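Local coordinates for protein luciferase (Lingulodinium polyedrum, PDB 1VPR) that catalyses the oxidation of dinoflagellate luciferin by molecular oxygen, emitting blue light at night, this chain being the third of three homologous luciferase domains, at residues 45-50 / 58-63. Sequence-based numbering, arbitrary orientation.
Sequences KPMEVG and FHYLLE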
ATOM      1  N   LYS A  45      -3.505 -21.796 -10.358  1.00 43.20           N
ATOM      2  CA  LYS A  45      -3.526 -22.283 -11.735  1.00 42.90           C
ATOM      3  C   LYS A  45      -2.571 -21.468 -12.600  1.00 43.01           C
ATOM      4  O   LYS A  45      -2.365 -20.279 -12.360  1.00 43.21           O
ATOM      5  CB  LYS A  45      -4.943 -22.209 -12.284  1.00 42.12           C
ATOM      6  N   PRO A  46      -1.971 -22.096 -13.624  1.00 43.56           N
ATOM      7  CA  PRO A  46      -1.033 -21.382 -14.501  1.00 42.37           C
ATOM      8  C   PRO A  46      -1.654 -20.255 -15.309  1.00 42.95           C
ATOM      9  O   PRO A  46      -2.879 -20.134 -15.391  1.00 41.98           O
ATOM     10  CB  PRO A  46      -0.479 -22.490 -15.395  1.00 43.68           C
ATOM     11  CG  PRO A  46      -1.606 -23.456 -15.465  1.00 42.80           C
ATOM     12  CD  PRO A  46      -2.109 -23.503 -14.043  1.00 43.31           C
HETATM   13  N   MSE A  47      -0.791 -19.438 -15.907  1.00 42.23           N
HETATM   14  CA  MSE A  47      -1.219 -18.306 -16.719  1.00 42.71           C
HETATM   15  C   MSE A  47      -0.122 -17.949 -17.713  1.00 40.63           C
HETATM   16  O   MSE A  47       1.028 -18.341 -17.546  1.00 39.63           O
HETATM   17  CB  MSE A  47      -1.501 -17.087 -15.841  1.00 46.08           C
HETATM   18  CG  MSE A  47      -0.251 -16.318 -15.428  1.00 50.02           C
HETATM   19 SE   MSE A  47      -0.737 -14.750 -14.429  1.00 57.70          SE
HETATM   20  CE  MSE A  47      -0.925 -13.465 -15.861  1.00 53.89           C
ATOM     21  N   GLU A  48      -0.474 -17.183 -18.734  1.00 39.58           N
ATOM     22  CA  GLU A  48       0.506 -16.801 -19.734  1.00 41.21           C
ATOM     23  C   GLU A  48       0.430 -15.309 -20.025  1.00 41.73           C
ATOM     24  O   GLU A  48      -0.657 -14.759 -20.210  1.00 41.22           O
ATOM     25  CB  GLU A  48       0.275 -17.599 -21.014  1.00 41.20           C
ATOM     26  CG  GLU A  48       1.226 -17.255 -22.135  1.00 43.82           C
ATOM     27  CD  GLU A  48       1.096 -18.202 -23.311  1.00 44.08           C
ATOM     28  OE1 GLU A  48       1.704 -17.916 -24.368  1.00 47.31           O
ATOM     29  OE2 GLU A  48       0.399 -19.233 -23.177  1.00 44.12           O
ATOM     30  N   VAL A  49       1.598 -14.668 -20.060  1.00 42.20           N
ATOM     31  CA  VAL A  49       1.702 -13.233 -20.319  1.00 42.52           C
ATOM     32  C   VAL A  49       2.621 -12.985 -21.504  1.00 42.94           C
ATOM     33  O   VAL A  49       3.796 -13.365 -21.474  1.00 43.11           O
ATOM     34  CB  VAL A  49       2.309 -12.464 -19.112  1.00 42.36           C
ATOM     35  CG1 VAL A  49       2.259 -10.964 -19.379  1.00 41.61           C
ATOM     36  CG2 VAL A  49       1.575 -12.813 -17.830  1.00 42.11           C
ATOM     37  N   GLY A  50       2.079 -12.345 -22.536  1.00 42.66           N
ATOM     38  CA  GLY A  50       2.856 -12.032 -23.717  1.00 43.03           C
ATOM     39  C   GLY A  50       3.839 -13.112 -24.123  1.00 44.67           C
ATOM     40  O   GLY A  50       5.037 -12.841 -24.293  1.00 44.77           O
ATOM     41  N   PHE A  58       1.085 -17.146  -8.854  1.00 28.37           N
ATOM     42  CA  PHE A  58       2.030 -16.772  -7.811  1.00 27.92           C
ATOM     43  C   PHE A  58       3.407 -16.556  -8.412  1.00 28.52           C
ATOM     44  O   PHE A  58       4.131 -15.663  -7.981  1.00 31.01           O
ATOM     45  CB  PHE A  58       2.101 -17.847  -6.723  1.00 26.35           C
ATOM     46  CG  PHE A  58       0.897 -17.874  -5.813  1.00 24.76           C
ATOM     47  CD1 PHE A  58       0.039 -18.966  -5.805  1.00 24.18           C
ATOM     48  CD2 PHE A  58       0.636 -16.815  -4.955  1.00 25.16           C
ATOM     49  CE1 PHE A  58      -1.061 -19.006  -4.955  1.00 25.90           C
ATOM     50  CE2 PHE A  58      -0.464 -16.835  -4.096  1.00 22.59           C
ATOM     51  CZ  PHE A  58      -1.315 -17.931  -4.092  1.00 26.05           C
ATOM     52  N   HIS A  59       3.778 -17.375  -9.400  1.00 28.85           N
ATOM     53  CA  HIS A  59       5.075 -17.222 -10.047  1.00 26.37           C
ATOM     54  C   HIS A  59       5.152 -15.892 -10.787  1.00 26.15           C
ATOM     55  O   HIS A  59       6.231 -15.297 -10.903  1.00 23.70           O
ATOM     56  CB  HIS A  59       5.339 -18.361 -11.028  1.00 28.85           C
ATOM     57  CG  HIS A  59       5.630 -19.663 -10.358  1.00 30.22           C
ATOM     58  ND1 HIS A  59       4.663 -20.389  -9.696  1.00 30.35           N
ATOM     59  CD2 HIS A  59       6.795 -20.327 -10.175  1.00 31.03           C
ATOM     60  CE1 HIS A  59       5.226 -21.442  -9.128  1.00 31.41           C
ATOM     61  NE2 HIS A  59       6.519 -21.426  -9.405  1.00 30.65           N
ATOM     62  N   TYR A  60       4.015 -15.430 -11.299  1.00 23.59           N
ATOM     63  CA  TYR A  60       3.982 -14.158 -12.011  1.00 23.45           C
ATOM     64  C   TYR A  60       4.194 -13.040 -10.980  1.00 23.60           C
ATOM     65  O   TYR A  60       4.969 -12.103 -11.197  1.00 22.78           O
ATOM     66  CB  TYR A  60       2.633 -13.969 -12.696  1.00 23.33           C
ATOM     67  CG  TYR A  60       2.459 -12.605 -13.333  1.00 24.62           C
ATOM     68  CD1 TYR A  60       3.188 -12.236 -14.469  1.00 24.56           C
ATOM     69  CD2 TYR A  60       1.536 -11.690 -12.808  1.00 24.22           C
ATOM     70  CE1 TYR A  60       2.993 -10.982 -15.068  1.00 23.81           C
ATOM     71  CE2 TYR A  60       1.329 -10.444 -13.400  1.00 23.03           C
ATOM     72  CZ  TYR A  60       2.057 -10.096 -14.522  1.00 25.36           C
ATOM     73  OH  TYR A  60       1.852  -8.859 -15.092  1.00 25.42           O
ATOM     74  N   LEU A  61       3.489 -13.143  -9.861  1.00 24.36           N
ATOM     75  CA  LEU A  61       3.613 -12.152  -8.799  1.00 25.05           C
ATOM     76  C   LEU A  61       5.058 -12.092  -8.289  1.00 24.69           C
ATOM     77  O   LEU A  61       5.586 -11.012  -8.025  1.00 24.15           O
ATOM     78  CB  LEU A  61       2.659 -12.485  -7.643  1.00 24.52           C
ATOM     79  CG  LEU A  61       1.166 -12.397  -7.944  1.00 25.97           C
ATOM     80  CD1 LEU A  61       0.400 -12.589  -6.643  1.00 27.33           C
ATOM     81  CD2 LEU A  61       0.833 -11.046  -8.587  1.00 22.78           C
ATOM     82  N   LEU A  62       5.705 -13.245  -8.154  1.00 24.10           N
ATOM     83  CA  LEU A  62       7.083 -13.244  -7.686  1.00 25.13           C
ATOM     84  C   LEU A  62       7.955 -12.432  -8.609  1.00 26.08           C
ATOM     85  O   LEU A  62       8.799 -11.657  -8.149  1.00 26.66           O
ATOM     86  CB  LEU A  62       7.649 -14.658  -7.587  1.00 27.61           C
ATOM     87  CG  LEU A  62       7.440 -15.381  -6.262  1.00 31.55           C
ATOM     88  CD1 LEU A  62       8.243 -16.680  -6.291  1.00 34.44           C
ATOM     89  CD2 LEU A  62       7.925 -14.503  -5.097  1.00 33.04           C
ATOM     90  N   GLU A  63       7.763 -12.590  -9.913  1.00 23.66           N
ATOM     91  CA  GLU A  63       8.569 -11.828 -10.838  1.00 24.78           C
ATOM     92  C   GLU A  63       8.180 -10.348 -10.793  1.00 23.14           C
ATOM     93  O   GLU A  63       9.033  -9.484 -10.948  1.00 22.46           O
ATOM     94  CB  GLU A  63       8.415 -12.370 -12.253  1.00 25.11           C
ATOM     95  CG  GLU A  63       9.393 -11.770 -13.238  1.00 29.50           C
ATOM     96  CD  GLU A  63       9.266 -12.414 -14.605  1.00 30.82           C
ATOM     97  OE1 GLU A  63       8.654 -11.805 -15.512  1.00 32.34           O
ATOM     98  OE2 GLU A  63       9.768 -13.545 -14.758  1.00 34.83           O
TER
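The terminal methyl of Met47, a selenomethionine here, lies over one face of the Tyr60 ring. This CE sits 4.3 Å from the ring centroid, close to the ring normal, and makes a CH-pi contact. The SE of Met47 approaches obliquely, as in a Met-aromatic pair, and comes within 3.9 Å of Tyr60 CB. The chain is extended at chi2 and then bends at chi3 (-90°), which brings the terminal methyl over the ring centre. Val49 reaches the same ring with one branch. Its CG2 touches Tyr60 CE1 at 3.6 Å and also meets Tyr60 CD1, from an oblique direction. Strands 47-49 and 52-54 form a beta-hairpin, and this contact packs its first strand on helix 57-65, within the helical bundle domain of the luciferase. With CG anti to the backbone N (chi1 174°), Tyr60 sets its ring against both Met47 and Val49. Phe54 of the second strand meets this ring edge-to-face. The phenol oxygen of Tyr60 is hydrogen-bonded to His34 NE2 and Asn28 ND2, which tie down the far end of the buried ring. A leucine in place of Tyr60 would probably leave the Met47 methyl without its aromatic face and His34 and Asn28 without their hydroxyl partner.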